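Local atomic coordinates of lipopolysaccharide biosynthesis protein wbpB (Thermus thermophilus, PDB entry 3O9Z), a protein that probably acts as an NAD-dependent sugar dehydrogenase in the biosynthesis of 2,3-diacetamido-2,3-dideoxy-D-mannuronic acid, a building block of lipopolysaccharide. Residues A[18-23]-A[44-49]; A[73-78]-A[96-101]. All coordinates share one frame; numbering follows the deposited sequence.

Interaction 1 of 2, residues A[18-23]-A[44-49]; sequences RHLKAI and DSFFPE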
loop_
_atom_site.group_PDB
_atom_site.type_symbol
_atom_site.label_atom_id
_atom_site.label_comp_id
_atom_site.label_asym_id
_atom_site.label_seq_id
_atom_site.Cartn_x
_atom_site.Cartn_y
_atom_site.Cartn_z
ATOM N N ARG A 18 -10.316 20.314 -5.310
ATOM C CA ARG A 18 -10.265 21.769 -5.269
ATOM C C ARG A 18 -9.161 22.286 -6.170
ATOM O O ARG A 18 -9.295 23.362 -6.772
ATOM C CB ARG A 18 -10.022 22.277 -3.841
ATOM C CG ARG A 18 -11.168 23.077 -3.322
ATOM C CD ARG A 18 -10.929 23.579 -1.898
ATOM N NE ARG A 18 -11.494 22.663 -0.915
ATOM C CZ ARG A 18 -11.397 22.833 0.397
ATOM N NH1 ARG A 18 -10.738 23.887 0.872
ATOM N NH2 ARG A 18 -11.939 21.949 1.226
ATOM N N HIS A 19 -8.085 21.519 -6.307
ATOM C CA HIS A 19 -6.984 21.889 -7.217
ATOM C C HIS A 19 -7.371 21.642 -8.664
ATOM O O HIS A 19 -7.013 22.440 -9.524
ATOM C CB HIS A 19 -5.741 21.053 -6.894
ATOM C CG HIS A 19 -5.102 21.439 -5.598
ATOM N ND1 HIS A 19 -4.047 22.323 -5.546
ATOM C CD2 HIS A 19 -5.428 21.159 -4.308
ATOM C CE1 HIS A 19 -3.714 22.535 -4.283
ATOM N NE2 HIS A 19 -4.558 21.871 -3.511
ATOM N N LEU A 20 -8.162 20.609 -8.917
ATOM C CA LEU A 20 -8.638 20.365 -10.280
ATOM C C LEU A 20 -9.556 21.482 -10.686
ATOM O O LEU A 20 -9.419 21.985 -11.809
ATOM C CB LEU A 20 -9.440 19.067 -10.341
ATOM C CG LEU A 20 -8.627 17.797 -10.126
ATOM C CD1 LEU A 20 -9.503 16.516 -10.158
ATOM C CD2 LEU A 20 -7.463 17.653 -11.113
ATOM N N LYS A 21 -10.457 21.889 -9.792
ATOM C CA LYS A 21 -11.338 23.018 -10.072
ATOM C C LYS A 21 -10.506 24.300 -10.299
ATOM O O LYS A 21 -10.790 25.070 -11.238
ATOM C CB LYS A 21 -12.393 23.148 -8.971
ATOM C CG LYS A 21 -13.321 24.347 -9.094
ATOM C CD LYS A 21 -13.890 24.670 -7.726
ATOM C CE LYS A 21 -15.381 24.465 -7.726
ATOM N NZ LYS A 21 -16.021 25.802 -7.849
ATOM N N ALA A 22 -9.466 24.542 -9.499
ATOM C CA ALA A 22 -8.665 25.766 -9.658
ATOM C C ALA A 22 -7.922 25.782 -10.996
ATOM O O ALA A 22 -7.834 26.815 -11.671
ATOM C CB ALA A 22 -7.629 25.900 -8.513
ATOM N N ILE A 23 -7.291 24.671 -11.350
ATOM C CA ILE A 23 -6.569 24.597 -12.616
ATOM C C ILE A 23 -7.519 24.871 -13.768
ATOM O O ILE A 23 -7.167 25.614 -14.685
ATOM C CB ILE A 23 -5.915 23.207 -12.784
ATOM C CG1 ILE A 23 -4.780 23.055 -11.778
ATOM C CG2 ILE A 23 -5.371 23.003 -14.223
ATOM C CD1 ILE A 23 -4.248 21.627 -11.631
ATOM N N ASP A 44 -11.537 12.254 -14.623
ATOM C CA ASP A 44 -12.076 12.304 -15.980
ATOM C C ASP A 44 -13.156 13.363 -16.162
ATOM O O ASP A 44 -13.377 13.803 -17.283
ATOM C CB ASP A 44 -12.656 10.950 -16.402
ATOM C CG ASP A 44 -11.599 9.924 -16.705
ATOM O OD1 ASP A 44 -10.417 10.296 -16.794
ATOM O OD2 ASP A 44 -11.903 8.719 -16.901
ATOM N N SER A 45 -13.805 13.791 -15.086
ATOM C CA SER A 45 -14.811 14.841 -15.219
ATOM C C SER A 45 -14.162 16.219 -15.361
ATOM O O SER A 45 -14.869 17.182 -15.641
ATOM C CB SER A 45 -15.777 14.820 -14.033
ATOM O OG SER A 45 -15.081 15.156 -12.847
ATOM N N PHE A 46 -12.843 16.305 -15.195
ATOM C CA PHE A 46 -12.128 17.581 -15.333
ATOM C C PHE A 46 -11.158 17.573 -16.511
ATOM O O PHE A 46 -11.131 18.507 -17.330
ATOM C CB PHE A 46 -11.311 17.908 -14.062
ATOM C CG PHE A 46 -12.150 18.234 -12.850
ATOM C CD1 PHE A 46 -12.500 19.548 -12.548
ATOM C CD2 PHE A 46 -12.595 17.214 -12.028
ATOM C CE1 PHE A 46 -13.262 19.827 -11.434
ATOM C CE2 PHE A 46 -13.369 17.480 -10.913
ATOM C CZ PHE A 46 -13.704 18.795 -10.621
ATOM N N PHE A 47 -10.272 16.579 -16.524
ATOM C CA PHE A 47 -9.179 16.508 -17.480
ATOM C C PHE A 47 -9.055 15.077 -17.974
ATOM O O PHE A 47 -8.147 14.340 -17.573
ATOM C CB PHE A 47 -7.845 16.998 -16.865
ATOM C CG PHE A 47 -7.840 18.469 -16.548
ATOM C CD1 PHE A 47 -7.665 19.385 -17.571
ATOM C CD2 PHE A 47 -8.084 18.913 -15.249
ATOM C CE1 PHE A 47 -7.696 20.765 -17.281
ATOM C CE2 PHE A 47 -8.119 20.269 -14.954
ATOM C CZ PHE A 47 -7.927 21.198 -15.972
ATOM N N PRO A 48 -9.967 14.694 -18.884
ATOM C CA PRO A 48 -10.043 13.301 -19.313
ATOM C C PRO A 48 -8.878 12.807 -20.169
ATOM O O PRO A 48 -8.804 11.608 -20.417
ATOM C CB PRO A 48 -11.346 13.262 -20.125
ATOM C CG PRO A 48 -11.524 14.649 -20.636
ATOM C CD PRO A 48 -11.029 15.519 -19.481
ATOM N N GLU A 49 -7.909 13.654 -20.526
ATOM C CA GLU A 49 -6.723 13.251 -21.303
ATOM C C GLU A 49 -5.376 13.283 -20.542
ATOM O O GLU A 49 -4.297 12.938 -21.050
ATOM C CB GLU A 49 -6.662 14.059 -22.617
ATOM C CG GLU A 49 -7.667 13.512 -23.639
ATOM C CD GLU A 49 -7.874 14.355 -24.884
ATOM O OE1 GLU A 49 -7.184 15.380 -25.069
ATOM O OE2 GLU A 49 -8.764 13.983 -25.681
#
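L20 of helix 16-25 and F46 of the loop ahead of strand 51-53 meet in the NAD-binding Rossmann fold, where this helix follows the first strand, 5-9. The central interaction is a CH-pi contact: L20 CB stands 3.8 Å from the centroid of the F46 ring, only 12° off the ring normal, and so lies over the middle of one face. The same leucine adds an apolar touch through its CD1, 3.7 Å from F46 CD2, and the two side chains cross at about a right angle. F46 CB points toward the helix, and with CG anti to the carbonyl carbon (chi1 -69°) F46 CG is set 3.8 Å from L20 CB. An alanine in place of F46 would probably leave CB and CD1 of L20 without their aromatic cover and open a gap beside the helix.

Apolar packing continues at F47, whose CZ lies 3.6 Å from I23 CG2; this methyl approaches the ring obliquely. F47 also forms a cation-pi pair with K24 and touches L30 of strand 29-34, a residue that L20 touches too.

No hydrogen bond crosses between the segments, and the polar approaches are van der Waals in range. Two residues before F46, the carboxylate of D44 accepts hydrogen bonds from G163 N and W165 NE1 of a second subunit, so the segment 44-49 faces both helix and neighbour. K21 N approaches the F46 ring obliquely, at 3.8 Å from CE1, whereas the carbonyl L20 O lies at the edge of the F47 ring, near its plane, 3.8 Å from CE2.

Interaction 2 of 2, residues A[73-78]-A[96-101]; sequences VDYLSI and GANALS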
loop_
_atom_site.group_PDB
_atom_site.type_symbol
_atom_site.label_atom_id
_atom_site.label_comp_id
_atom_site.label_asym_id
_atom_site.label_seq_id
_atom_site.Cartn_x
_atom_site.Cartn_y
_atom_site.Cartn_z
ATOM N N VAL A 73 6.205 20.905 -18.079
ATOM C CA VAL A 73 5.225 21.592 -17.263
ATOM C C VAL A 73 5.823 22.910 -16.694
ATOM O O VAL A 73 7.022 22.991 -16.382
ATOM C CB VAL A 73 4.575 20.706 -16.127
ATOM C CG1 VAL A 73 3.753 19.600 -16.808
ATOM C CG2 VAL A 73 5.630 20.135 -15.182
ATOM N N ASP A 74 4.898 23.825 -16.498
ATOM C CA ASP A 74 5.208 25.116 -15.831
ATOM C C ASP A 74 5.194 25.013 -14.302
ATOM O O ASP A 74 6.028 25.637 -13.625
ATOM C CB ASP A 74 4.168 26.130 -16.285
ATOM C CG ASP A 74 4.248 26.389 -17.780
ATOM O OD1 ASP A 74 5.369 26.636 -18.280
ATOM O OD2 ASP A 74 3.179 26.344 -18.427
ATOM N N TYR A 75 4.305 24.169 -13.763
ATOM C CA TYR A 75 4.042 24.112 -12.331
ATOM C C TYR A 75 3.781 22.648 -11.922
ATOM O O TYR A 75 3.065 21.897 -12.627
ATOM C CB TYR A 75 2.771 24.882 -11.995
ATOM C CG TYR A 75 3.070 26.308 -11.590
ATOM C CD1 TYR A 75 3.298 26.629 -10.262
ATOM C CD2 TYR A 75 3.224 27.287 -12.549
ATOM C CE1 TYR A 75 3.597 27.925 -9.872
ATOM C CE2 TYR A 75 3.540 28.577 -12.180
ATOM C CZ TYR A 75 3.727 28.881 -10.856
ATOM O OH TYR A 75 4.051 30.167 -10.477
ATOM N N LEU A 76 4.379 22.284 -10.805
ATOM C CA LEU A 76 3.938 21.078 -10.085
ATOM C C LEU A 76 3.041 21.561 -8.945
ATOM O O LEU A 76 3.566 22.194 -8.018
ATOM C CB LEU A 76 5.141 20.288 -9.601
ATOM C CG LEU A 76 4.734 18.951 -8.962
ATOM C CD1 LEU A 76 4.051 18.032 -10.016
ATOM C CD2 LEU A 76 5.948 18.327 -8.409
ATOM N N SER A 77 1.744 21.232 -8.962
ATOM C CA SER A 77 0.881 21.403 -7.791
ATOM C C SER A 77 0.991 20.185 -6.882
ATOM O O SER A 77 0.974 19.042 -7.340
ATOM C CB SER A 77 -0.569 21.584 -8.191
ATOM O OG SER A 77 -0.824 22.776 -8.931
ATOM N N ILE A 78 1.054 20.428 -5.581
ATOM C CA ILE A 78 1.455 19.369 -4.657
ATOM C C ILE A 78 0.390 19.261 -3.561
ATOM O O ILE A 78 0.239 20.138 -2.715
ATOM C CB ILE A 78 2.865 19.624 -4.038
ATOM C CG1 ILE A 78 3.906 19.511 -5.166
ATOM C CG2 ILE A 78 3.212 18.717 -2.891
ATOM C CD1 ILE A 78 5.298 20.106 -4.779
ATOM N N GLY A 96 12.815 21.717 -13.701
ATOM C CA GLY A 96 12.602 22.995 -14.366
ATOM C C GLY A 96 11.199 23.534 -14.322
ATOM O O GLY A 96 10.796 24.334 -15.145
ATOM N N ALA A 97 10.480 23.279 -13.223
ATOM C CA ALA A 97 9.124 23.782 -13.019
ATOM C C ALA A 97 9.093 24.518 -11.653
ATOM O O ALA A 97 9.933 24.264 -10.770
ATOM C CB ALA A 97 8.108 22.602 -12.928
ATOM N N ASN A 98 8.119 25.397 -11.549
ATOM C CA ASN A 98 7.820 26.059 -10.267
ATOM C C ASN A 98 6.969 25.056 -9.497
ATOM O O ASN A 98 6.519 24.040 -10.046
ATOM C CB ASN A 98 7.026 27.351 -10.490
ATOM C CG ASN A 98 7.914 28.532 -10.982
ATOM O OD1 ASN A 98 9.124 28.520 -11.024
ATOM N ND2 ASN A 98 7.255 29.618 -11.229
ATOM N N ALA A 99 6.763 25.346 -8.216
ATOM C CA ALA A 99 5.952 24.494 -7.339
ATOM C C ALA A 99 4.866 25.303 -6.706
ATOM O O ALA A 99 5.093 26.466 -6.281
ATOM C CB ALA A 99 6.832 23.862 -6.291
ATOM N N LEU A 100 3.701 24.692 -6.556
ATOM C CA LEU A 100 2.651 25.288 -5.776
ATOM C C LEU A 100 2.181 24.209 -4.825
ATOM O O LEU A 100 1.429 23.303 -5.219
ATOM C CB LEU A 100 1.467 25.782 -6.589
ATOM C CG LEU A 100 0.245 26.350 -5.829
ATOM C CD1 LEU A 100 0.650 27.298 -4.663
ATOM C CD2 LEU A 100 -0.837 26.962 -6.710
ATOM N N SER A 101 2.605 24.337 -3.586
ATOM C CA SER A 101 2.369 23.275 -2.618
ATOM C C SER A 101 1.260 23.639 -1.643
ATOM O O SER A 101 1.123 24.779 -1.217
ATOM C CB SER A 101 3.629 23.052 -1.811
ATOM O OG SER A 101 3.504 22.005 -0.875
#
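The ring of Y75 turns one face to N98 across two parallel strands, 75-78 and 98-101, whose short axes differ by 18° in direction. N98 CB sits over that face, 3.7 Å from the ring centroid and displaced toward the rim, which makes a CH-pi contact. The amide plane of N98 is turned 86° from the ring plane, and its ND2 gives a weak hydrogen bond of 3.3 Å to Y75 OH. N98 OD1 accepts a hydrogen bond from R125 N, so both ends of the amide have partners, the one at ND2 being weak.

On the same face of the sheet, L100 CB lies 4.2 Å from Y75 CD1. The opposite face carries L76, A99, I78 and S101; there I78 CD1 reaches to 4.3 Å from A99 CB, and I78 CG2 lies 3.9 Å from S101 OG. The backbone ladder sets this register, pairing Y75 with N98 and I78 with S101: L76 N bonds N98 O, L76 O accepts L100 N at 2.9 Å, N98 N bonds D74 O, and I78 N bonds L100 O.

The pair forms the two strands of a beta-alpha-beta unit. Helix 85-94 covers the face of I78 and S101, with H85, an NAD-binding residue, touching both; helix 266-274 packs on Y75 and L100, and strand 5-9 flanks strand 75-78 on its other edge.

Overall arrangement
Both interactions belong to the NAD-binding Rossmann domain, with centres about 16 Å apart and nearest atoms about 4 Å apart without touching. Interaction 2 is the core contact: nine of its twelve touching residues are buried, and a ladder of backbone hydrogen bonds ties neighbouring strands. Interaction 1 lies nearer the surface, partly buried, and joins a helix to a loop by aromatic and aliphatic contacts with no hydrogen bond across it. Strand 5-9 connects them, since L20 and I23 pack on it from interaction 1 while strand 75-78 bonds along it. Helix 266-274 likewise touches I23 as well as Y75 and L100. Only interaction 1 includes a segment that also reaches another subunit.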